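Local coordinates for Polyphosphate:AMP phosphotransferase (PDB 5O6M), which uses inorganic polyphosphate as phosphate donor to convert AMP to ADP and ADP to ATP, and can also phosphorylate other nucleoside mono- and diphosphates, at residues R41-L46 with V76-V81; Q55-V60 with E159-L164; S84-A89 with G115-F120. The protein carries 1 engineered substitution. All blocks are in the same frame, centred on the assembly; numbering follows the deposited sequence.

Contact 1. Residues R41-L46 with V76-V81; sequences RRLEKL and VVFDGV
Leu43 carries CG anti to its backbone N (chi1 175°), on the side of the turn, and chi2 (59°) then sets CD2 near Val77 O and Val81, while Glu44 holds CG beside its own N (chi1 -69°) and runs on extended to lay its carboxylate against Gly80. Together they pack helix 29-53 against the type II beta turn Phe78-Val81. That turn follows helix 70-77 in this P-loop kinase fold and is closed by Val81 N bonding to Phe78 O at 3.1 Å.

The methyl CD2 of Leu43 presses close on the carbonyl oxygen of Val77, with CD2 to Val77 O 3.2 Å, and makes its apolar contacts with Phe78 and with Val81 CG1 (4.1 Å), the leucine and Val81 side chains crossing obliquely. Leu243 and Leu247 of helix 232-249 also touch Leu43, so it is buried between the turn and helix 232-249.

The polar half involves no bond. Glu44 OE1 and Gly80 O, both acceptors, lie 3.4 Å apart, and Glu44 CG stands 3.5 Å from the same oxygen, so the acid covers the glycine by packing alone. Gly80 has positive phi, and a CB here would run into Glu44 OE1. An alanine in place of Glu44, lacking CG and the carboxylate, would probably open a gap over Gly80 and leave that side of the turn less covered. Asn40 ND2 bonds to Asp79 O, and Asp79 packs on Gly80 of the second subunit, which brings the turn to a subunit interface. Phe78 completes the apolar side, its CD1 meeting Leu43 CD2 obliquely at 4.3 Å.

Contact 2. Residues Q55-V60 with E159-L164; sequences QHKVLV and EGTTIL
Lys57 lays its aliphatic chain across Thr161, the two side chains meeting at about a right angle with Lys57 CD 3.4 Å from Thr161 OG1. They are partners in a parallel pair inside the central sheet of this P-loop fold, strand 57-64 beside strand 161-169, with 16° between the directions of 57-60 and 161-164.

The lysine is extended from CB to CE and then bent (chi4 89°), which brings NZ beside the Glu159 carbonyl, just ahead of the strand. A water links the two side chains: it accepts from Lys57 NZ at 3.1 Å and lies 2.6 Å from Thr161 OG1. Lys57 NZ also comes within 2.7 Å of Glu159 O, but the angle is too poor for a hydrogen bond. Gly160, the C-prime residue of the Schellman motif ending helix 145-158, turns the chain into the strand. The carboxylate of Glu159 turns to Arg145 of the third subunit in a salt bridge.

Down the strands Thr162 is gripped by its own N and O, both bonded to strand 57-64: its N bonds Lys57 O at 2.8 Å and its O takes Leu59 N at 2.9 Å. Leu164 N then reaches Leu59 O, also at 2.9 Å, whereas Lys57 N to Gly160 O is a weak bond. Leu59 CB rests on Thr161 CG2 at 3.9 Å, on the face that carries Lys57. On the face of Val58 and Thr162, helix 232-249 covers Thr162 and Leu164. The contact is thus polar at the start of the strands, where a water bonds a probably charged lysine and the Glu159 carbonyl lies close by, and apolar further along.

Contact 3. Residues S84-A89 with G115-F120; sequences SGVRVA and GELVIF
Arg87 and Glu116 join in a salt bridge over the start of two parallel strands, 86-90 and 117-121, which form the edge pair, within this chain, of the parallel sheet of the P-loop fold. The arginine chain bends at chi3 (61°), which places NE beside the carboxylate, and Arg87 NE donates to Glu116 OE2 at 2.8 Å. OE2 is approached from its syn side, with the donor 31° out of the carboxylate plane, while the acid lies near the guanidinium plane; the two groups are turned 50° apart. The other ends are also occupied: Arg113 N bonds Glu116 OE1, Arg87 NH2 donates to Gln110 O, and Arg87 NH1 is hydrogen-bonded as well. Val118 runs alongside Arg87 and puts CG2 over one guanidinium face, 3.4 Å from Arg87 NH2.

Along the backbones, four bonds lace the strands. Gly85 O accepts Leu117 N at 3.0 Å. Leu117 O in turn takes Arg87 N, also at 3.0 Å. Further on, Arg87 O receives Ile119 N at 2.9 Å, and Ile119 O receives Ala89 N at the same length. The sheet face that carries Val86 and Ile119 is apolar, with Val86 CG2 3.9 Å from Ile119 CD1.

A guanidinium shared between an acid, a main-chain carbonyl and a methyl face is likely to have little freedom to turn, and its charge is probably largely balanced by Glu116.

How the contacts relate
Contacts 2 and 3 belong to one five-stranded parallel sheet: strand 117-121 of contact 3 neighbours strand 57-64 of contact 2, and their centres lie about 11 Å apart. Contact 1 sits beside this sheet, where Phe78 packs on Leu117 and Ile119 and Val81 on Val86; its centre is about 12 Å from that of contact 3 and about 17 Å from that of contact 2. Along the chain, contact 1 closes before contact 3 opens, contact 3 is nested within the loop closed by contact 2, and the segments of contacts 1 and 2 alternate. All three thus belong to one P-loop core, which meets the second subunit through contacts 1 and 3 and the third through contact 2.

Contact 1. Residues R41-L46 with V76-V81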
loop_
_atom_site.group_PDB
_atom_site.type_symbol
_atom_site.label_atom_id
_atom_site.label_comp_id
_atom_site.label_asym_id
_atom_site.label_seq_id
_atom_site.Cartn_x
_atom_site.Cartn_y
_atom_site.Cartn_z
ATOM N N ARG D 41 -11.924 -27.988 14.736
ATOM C CA ARG D 41 -13.086 -27.256 15.231
ATOM C C ARG D 41 -12.707 -26.313 16.366
ATOM O O ARG D 41 -13.214 -25.187 16.439
ATOM C CB ARG D 41 -14.177 -28.234 15.660
ATOM C CG ARG D 41 -14.726 -29.041 14.496
ATOM C CD ARG D 41 -15.778 -30.046 14.930
ATOM N NE ARG D 41 -16.215 -30.868 13.804
ATOM C CZ ARG D 41 -17.042 -31.903 13.905
ATOM N NH1 ARG D 41 -17.530 -32.250 15.087
ATOM N NH2 ARG D 41 -17.381 -32.592 12.822
ATOM N N ARG D 42 -11.815 -26.742 17.262
ATOM C CA ARG D 42 -11.296 -25.806 18.254
ATOM C C ARG D 42 -10.594 -24.637 17.575
ATOM O O ARG D 42 -10.751 -23.482 17.987
ATOM C CB ARG D 42 -10.347 -26.511 19.223
ATOM C CG ARG D 42 -10.993 -27.555 20.117
ATOM C CD ARG D 42 -10.135 -27.763 21.351
ATOM N NE ARG D 42 -8.944 -28.556 21.072
ATOM C CZ ARG D 42 -7.794 -28.423 21.724
ATOM N NH1 ARG D 42 -6.757 -29.185 21.406
ATOM N NH2 ARG D 42 -7.677 -27.516 22.687
ATOM N N LEU D 43 -9.805 -24.921 16.536
ATOM C CA LEU D 43 -9.151 -23.856 15.783
ATOM C C LEU D 43 -10.173 -22.844 15.282
ATOM O O LEU D 43 -10.003 -21.632 15.460
ATOM C CB LEU D 43 -8.363 -24.457 14.617
ATOM C CG LEU D 43 -7.703 -23.476 13.652
ATOM C CD1 LEU D 43 -6.727 -22.587 14.392
ATOM C CD2 LEU D 43 -6.998 -24.235 12.537
ATOM N N GLU D 44 -11.250 -23.329 14.658
ATOM C CA GLU D 44 -12.304 -22.432 14.195
ATOM C C GLU D 44 -12.807 -21.559 15.336
ATOM O O GLU D 44 -12.914 -20.336 15.203
ATOM C CB GLU D 44 -13.461 -23.234 13.590
ATOM C CG GLU D 44 -13.142 -23.935 12.276
ATOM C CD GLU D 44 -14.297 -24.792 11.769
ATOM O OE1 GLU D 44 -14.095 -25.546 10.790
ATOM O OE2 GLU D 44 -15.406 -24.712 12.347
ATOM N N LYS D 45 -13.109 -22.179 16.478
ATOM C CA LYS D 45 -13.695 -21.437 17.591
ATOM C C LYS D 45 -12.686 -20.483 18.216
ATOM O O LYS D 45 -13.054 -19.384 18.648
ATOM C CB LYS D 45 -14.241 -22.415 18.633
ATOM C CG LYS D 45 -15.348 -21.852 19.515
ATOM C CD LYS D 45 -14.822 -20.794 20.470
ATOM C CE LYS D 45 -15.849 -20.452 21.534
ATOM N NZ LYS D 45 -15.309 -19.477 22.524
ATOM N N LEU D 46 -11.411 -20.881 18.280
ATOM C CA LEU D 46 -10.393 -19.992 18.841
ATOM C C LEU D 46 -10.146 -18.790 17.937
ATOM O O LEU D 46 -9.896 -17.678 18.424
ATOM C CB LEU D 46 -9.094 -20.762 19.082
ATOM C CG LEU D 46 -9.069 -21.710 20.282
ATOM C CD1 LEU D 46 -8.067 -22.830 20.061
ATOM C CD2 LEU D 46 -8.738 -20.945 21.553
ATOM N N VAL D 76 -5.580 -27.719 4.283
ATOM C CA VAL D 76 -6.147 -28.671 5.234
ATOM C C VAL D 76 -6.236 -28.071 6.632
ATOM O O VAL D 76 -7.297 -28.100 7.266
ATOM C CB VAL D 76 -5.327 -29.974 5.235
ATOM C CG1 VAL D 76 -5.809 -30.903 6.334
ATOM C CG2 VAL D 76 -5.417 -30.657 3.876
ATOM N N VAL D 77 -5.139 -27.494 7.127
ATOM C CA VAL D 77 -5.105 -27.069 8.524
ATOM C C VAL D 77 -6.177 -26.024 8.794
ATOM O O VAL D 77 -6.832 -26.041 9.844
ATOM C CB VAL D 77 -3.707 -26.541 8.892
ATOM C CG1 VAL D 77 -3.734 -25.882 10.263
ATOM C CG2 VAL D 77 -2.678 -27.660 8.840
ATOM N N PHE D 78 -6.391 -25.112 7.844
ATOM C CA PHE D 78 -7.319 -24.004 8.025
ATOM C C PHE D 78 -8.639 -24.219 7.294
ATOM O O PHE D 78 -9.399 -23.263 7.103
ATOM C CB PHE D 78 -6.666 -22.696 7.583
ATOM C CG PHE D 78 -5.406 -22.373 8.331
ATOM C CD1 PHE D 78 -5.446 -21.583 9.470
ATOM C CD2 PHE D 78 -4.184 -22.866 7.906
ATOM C CE1 PHE D 78 -4.289 -21.279 10.166
ATOM C CE2 PHE D 78 -3.024 -22.569 8.599
ATOM C CZ PHE D 78 -3.076 -21.773 9.730
ATOM N N ASP D 79 -8.935 -25.454 6.898
ATOM C CA ASP D 79 -10.229 -25.759 6.305
ATOM C C ASP D 79 -11.333 -25.375 7.278
ATOM O O ASP D 79 -11.332 -25.806 8.434
ATOM C CB ASP D 79 -10.306 -27.249 5.967
ATOM C CG ASP D 79 -11.583 -27.621 5.227
ATOM O OD1 ASP D 79 -11.566 -27.595 3.978
ATOM O OD2 ASP D 79 -12.595 -27.947 5.888
ATOM N N GLY D 80 -12.265 -24.547 6.817
ATOM C CA GLY D 80 -13.388 -24.138 7.632
ATOM C C GLY D 80 -13.156 -22.922 8.513
ATOM O O GLY D 80 -14.082 -22.504 9.214
ATOM N N VAL D 81 -11.963 -22.328 8.493
ATOM C CA VAL D 81 -11.707 -21.118 9.271
ATOM C C VAL D 81 -12.359 -19.934 8.566
ATOM O O VAL D 81 -12.298 -19.817 7.338
ATOM C CB VAL D 81 -10.190 -20.894 9.452
ATOM C CG1 VAL D 81 -9.535 -22.113 10.075
ATOM C CG2 VAL D 81 -9.545 -20.519 8.114
#

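Contact 2. Residues Q55-V60 with E159-L164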
loop_
_atom_site.group_PDB
_atom_site.type_symbol
_atom_site.label_atom_id
_atom_site.label_comp_id
_atom_site.label_asym_id
_atom_site.label_seq_id
_atom_site.Cartn_x
_atom_site.Cartn_y
_atom_site.Cartn_z
ATOM N N GLN D 55 -7.165 -8.028 20.027
ATOM C CA GLN D 55 -5.972 -7.575 20.734
ATOM C C GLN D 55 -4.700 -8.235 20.231
ATOM O O GLN D 55 -3.713 -7.540 19.962
ATOM C CB GLN D 55 -6.127 -7.831 22.244
ATOM C CG GLN D 55 -6.929 -6.775 22.993
ATOM C CD GLN D 55 -6.405 -5.365 22.768
ATOM O OE1 GLN D 55 -5.344 -5.170 22.173
ATOM N NE2 GLN D 55 -7.147 -4.374 23.250
ATOM N N HIS D 56 -4.688 -9.555 20.106
ATOM C CA HIS D 56 -3.477 -10.272 19.739
ATOM C C HIS D 56 -3.276 -10.302 18.229
ATOM O O HIS D 56 -4.234 -10.275 17.450
ATOM C CB HIS D 56 -3.528 -11.694 20.298
ATOM C CG HIS D 56 -3.502 -11.742 21.793
ATOM N ND1 HIS D 56 -4.641 -11.913 22.550
ATOM C CD2 HIS D 56 -2.479 -11.624 22.672
ATOM C CE1 HIS D 56 -4.318 -11.905 23.831
ATOM N NE2 HIS D 56 -3.013 -11.732 23.932
ATOM N N LYS D 57 -2.011 -10.382 17.822
ATOM C CA LYS D 57 -1.637 -10.589 16.429
ATOM C C LYS D 57 -0.919 -11.921 16.333
ATOM O O LYS D 57 -0.046 -12.213 17.154
ATOM C CB LYS D 57 -0.714 -9.482 15.907
ATOM C CG LYS D 57 -0.884 -8.119 16.534
ATOM C CD LYS D 57 0.165 -7.183 15.953
ATOM C CE LYS D 57 0.081 -5.802 16.543
ATOM N NZ LYS D 57 0.914 -5.710 17.771
ATOM N N VAL D 58 -1.270 -12.721 15.334
ATOM C CA VAL D 58 -0.738 -14.071 15.207
ATOM C C VAL D 58 -0.153 -14.246 13.810
ATOM O O VAL D 58 -0.851 -14.044 12.810
ATOM C CB VAL D 58 -1.817 -15.128 15.495
ATOM C CG1 VAL D 58 -1.247 -16.525 15.355
ATOM C CG2 VAL D 58 -2.407 -14.904 16.889
ATOM N N LEU D 59 1.123 -14.628 13.746
ATOM C CA LEU D 59 1.849 -14.820 12.495
ATOM C C LEU D 59 2.310 -16.268 12.400
ATOM O O LEU D 59 3.042 -16.747 13.274
ATOM C CB LEU D 59 3.045 -13.868 12.405
ATOM C CG LEU D 59 4.015 -14.081 11.239
ATOM C CD1 LEU D 59 3.344 -13.844 9.899
ATOM C CD2 LEU D 59 5.234 -13.176 11.394
ATOM N N VAL D 60 1.882 -16.960 11.345
ATOM C CA VAL D 60 2.287 -18.335 11.071
ATOM C C VAL D 60 3.166 -18.334 9.825
ATOM O O VAL D 60 2.710 -17.966 8.734
ATOM C CB VAL D 60 1.071 -19.257 10.895
ATOM C CG1 VAL D 60 1.513 -20.659 10.497
ATOM C CG2 VAL D 60 0.251 -19.297 12.174
ATOM N N GLU D 159 6.136 -6.290 20.627
ATOM C CA GLU D 159 5.020 -5.388 20.390
ATOM C C GLU D 159 3.691 -6.113 20.205
ATOM O O GLU D 159 2.709 -5.482 19.797
ATOM C CB GLU D 159 5.314 -4.490 19.186
ATOM C CG GLU D 159 6.521 -3.586 19.381
ATOM C CD GLU D 159 6.297 -2.527 20.451
ATOM O OE1 GLU D 159 5.143 -2.069 20.601
ATOM O OE2 GLU D 159 7.274 -2.132 21.128
ATOM N N GLY D 160 3.636 -7.417 20.472
ATOM C CA GLY D 160 2.356 -8.084 20.595
ATOM C C GLY D 160 2.030 -9.188 19.608
ATOM O O GLY D 160 0.883 -9.641 19.564
ATOM N N THR D 161 2.999 -9.642 18.822
ATOM C CA THR D 161 2.759 -10.672 17.816
ATOM C C THR D 161 3.225 -12.030 18.331
ATOM O O THR D 161 4.384 -12.181 18.734
ATOM C CB THR D 161 3.462 -10.330 16.500
ATOM O OG1 THR D 161 2.966 -9.082 15.996
ATOM C CG2 THR D 161 3.204 -11.415 15.470
ATOM N N THR D 162 2.321 -13.008 18.323
ATOM C CA THR D 162 2.681 -14.401 18.558
ATOM C C THR D 162 3.161 -15.021 17.250
ATOM O O THR D 162 2.426 -15.038 16.256
ATOM C CB THR D 162 1.493 -15.187 19.115
ATOM O OG1 THR D 162 1.160 -14.703 20.422
ATOM C CG2 THR D 162 1.829 -16.659 19.185
ATOM N N ILE D 163 4.383 -15.547 17.256
ATOM C CA ILE D 163 5.064 -15.992 16.046
ATOM C C ILE D 163 5.246 -17.500 16.100
ATOM O O ILE D 163 5.829 -18.029 17.054
ATOM C CB ILE D 163 6.420 -15.290 15.873
ATOM C CG1 ILE D 163 6.236 -13.774 15.843
ATOM C CG2 ILE D 163 7.117 -15.778 14.608
ATOM C CD1 ILE D 163 7.548 -13.006 15.807
ATOM N N LEU D 164 4.762 -18.186 15.071
ATOM C CA LEU D 164 5.019 -19.605 14.880
ATOM C C LEU D 164 5.674 -19.797 13.522
ATOM O O LEU D 164 5.150 -19.331 12.505
ATOM C CB LEU D 164 3.727 -20.433 14.961
ATOM C CG LEU D 164 2.995 -20.489 16.302
ATOM C CD1 LEU D 164 2.236 -21.803 16.437
ATOM C CD2 LEU D 164 3.959 -20.299 17.457
HETATM O O HOH W 1 3.674 -6.729 16.823
#

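Contact 3. Residues S84-A89 with G115-F120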
loop_
_atom_site.group_PDB
_atom_site.type_symbol
_atom_site.label_atom_id
_atom_site.label_comp_id
_atom_site.label_asym_id
_atom_site.label_seq_id
_atom_site.Cartn_x
_atom_site.Cartn_y
_atom_site.Cartn_z
ATOM N N SER D 84 -12.793 -14.035 7.297
ATOM C CA SER D 84 -12.727 -12.665 7.789
ATOM C C SER D 84 -11.579 -12.439 8.763
ATOM O O SER D 84 -11.251 -11.283 9.046
ATOM C CB SER D 84 -14.045 -12.290 8.470
ATOM O OG SER D 84 -15.144 -12.526 7.609
ATOM N N GLY D 85 -10.962 -13.500 9.274
ATOM C CA GLY D 85 -9.930 -13.346 10.277
ATOM C C GLY D 85 -8.605 -13.981 9.911
ATOM O O GLY D 85 -7.599 -13.749 10.588
ATOM N N VAL D 86 -8.585 -14.784 8.851
ATOM C CA VAL D 86 -7.379 -15.475 8.411
ATOM C C VAL D 86 -7.034 -15.003 7.005
ATOM O O VAL D 86 -7.881 -15.044 6.106
ATOM C CB VAL D 86 -7.552 -17.005 8.458
ATOM C CG1 VAL D 86 -8.675 -17.445 7.529
ATOM C CG2 VAL D 86 -6.245 -17.707 8.097
ATOM N N ARG D 87 -5.791 -14.562 6.818
ATOM C CA ARG D 87 -5.314 -14.026 5.551
ATOM C C ARG D 87 -3.991 -14.679 5.179
ATOM O O ARG D 87 -3.131 -14.889 6.038
ATOM C CB ARG D 87 -5.136 -12.505 5.620
ATOM C CG ARG D 87 -4.489 -11.911 4.378
ATOM C CD ARG D 87 -4.539 -10.393 4.384
ATOM N NE ARG D 87 -3.822 -9.800 5.509
ATOM C CZ ARG D 87 -2.519 -9.527 5.507
ATOM N NH1 ARG D 87 -1.784 -9.806 4.440
ATOM N NH2 ARG D 87 -1.949 -8.977 6.570
ATOM N N VAL D 88 -3.832 -15.009 3.901
ATOM C CA VAL D 88 -2.597 -15.592 3.385
ATOM C C VAL D 88 -1.839 -14.526 2.608
ATOM O O VAL D 88 -2.400 -13.880 1.714
ATOM C CB VAL D 88 -2.879 -16.821 2.503
ATOM C CG1 VAL D 88 -1.577 -17.379 1.938
ATOM C CG2 VAL D 88 -3.628 -17.877 3.297
ATOM N N ALA D 89 -0.566 -14.341 2.944
ATOM C CA ALA D 89 0.334 -13.463 2.204
ATOM C C ALA D 89 1.419 -14.321 1.570
ATOM O O ALA D 89 2.221 -14.940 2.280
ATOM C CB ALA D 89 0.945 -12.389 3.105
ATOM N N GLY D 115 -6.170 -8.841 16.135
ATOM C CA GLY D 115 -7.323 -9.660 15.835
ATOM C C GLY D 115 -7.183 -10.519 14.601
ATOM O O GLY D 115 -8.131 -11.237 14.253
ATOM N N GLU D 116 -6.033 -10.483 13.934
ATOM C CA GLU D 116 -5.842 -11.148 12.657
ATOM C C GLU D 116 -4.812 -12.262 12.788
ATOM O O GLU D 116 -3.865 -12.169 13.572
ATOM C CB GLU D 116 -5.389 -10.136 11.589
ATOM C CG GLU D 116 -5.308 -10.681 10.173
ATOM C CD GLU D 116 -4.704 -9.677 9.200
ATOM O OE1 GLU D 116 -3.888 -8.836 9.641
ATOM O OE2 GLU D 116 -5.049 -9.723 7.999
ATOM N N LEU D 117 -5.008 -13.315 12.004
ATOM C CA LEU D 117 -4.043 -14.396 11.869
ATOM C C LEU D 117 -3.576 -14.408 10.423
ATOM O O LEU D 117 -4.392 -14.552 9.505
ATOM C CB LEU D 117 -4.655 -15.744 12.264
ATOM C CG LEU D 117 -3.736 -16.963 12.399
ATOM C CD1 LEU D 117 -4.482 -18.126 13.035
ATOM C CD2 LEU D 117 -3.151 -17.388 11.059
ATOM N N VAL D 118 -2.274 -14.259 10.218
ATOM C CA VAL D 118 -1.702 -14.212 8.883
ATOM C C VAL D 118 -0.786 -15.410 8.694
ATOM O O VAL D 118 0.009 -15.746 9.579
ATOM C CB VAL D 118 -0.940 -12.896 8.634
ATOM C CG1 VAL D 118 -0.159 -12.985 7.339
ATOM C CG2 VAL D 118 -1.910 -11.722 8.596
ATOM N N ILE D 119 -0.900 -16.050 7.536
ATOM C CA ILE D 119 -0.010 -17.129 7.141
ATOM C C ILE D 119 0.935 -16.577 6.086
ATOM O O ILE D 119 0.490 -16.097 5.036
ATOM C CB ILE D 119 -0.787 -18.340 6.612
ATOM C CG1 ILE D 119 -1.754 -18.843 7.682
ATOM C CG2 ILE D 119 0.169 -19.445 6.202
ATOM C CD1 ILE D 119 -2.942 -19.596 7.122
ATOM N N PHE D 120 2.234 -16.615 6.379
ATOM C CA PHE D 120 3.252 -16.297 5.385
ATOM C C PHE D 120 3.523 -17.548 4.558
ATOM O O PHE D 120 4.118 -18.514 5.048
ATOM C CB PHE D 120 4.524 -15.778 6.051
ATOM C CG PHE D 120 4.486 -14.308 6.379
ATOM C CD1 PHE D 120 3.328 -13.567 6.189
ATOM C CD2 PHE D 120 5.616 -13.661 6.858
ATOM C CE1 PHE D 120 3.296 -12.209 6.485
ATOM C CE2 PHE D 120 5.590 -12.307 7.154
ATOM C CZ PHE D 120 4.432 -11.580 6.968
#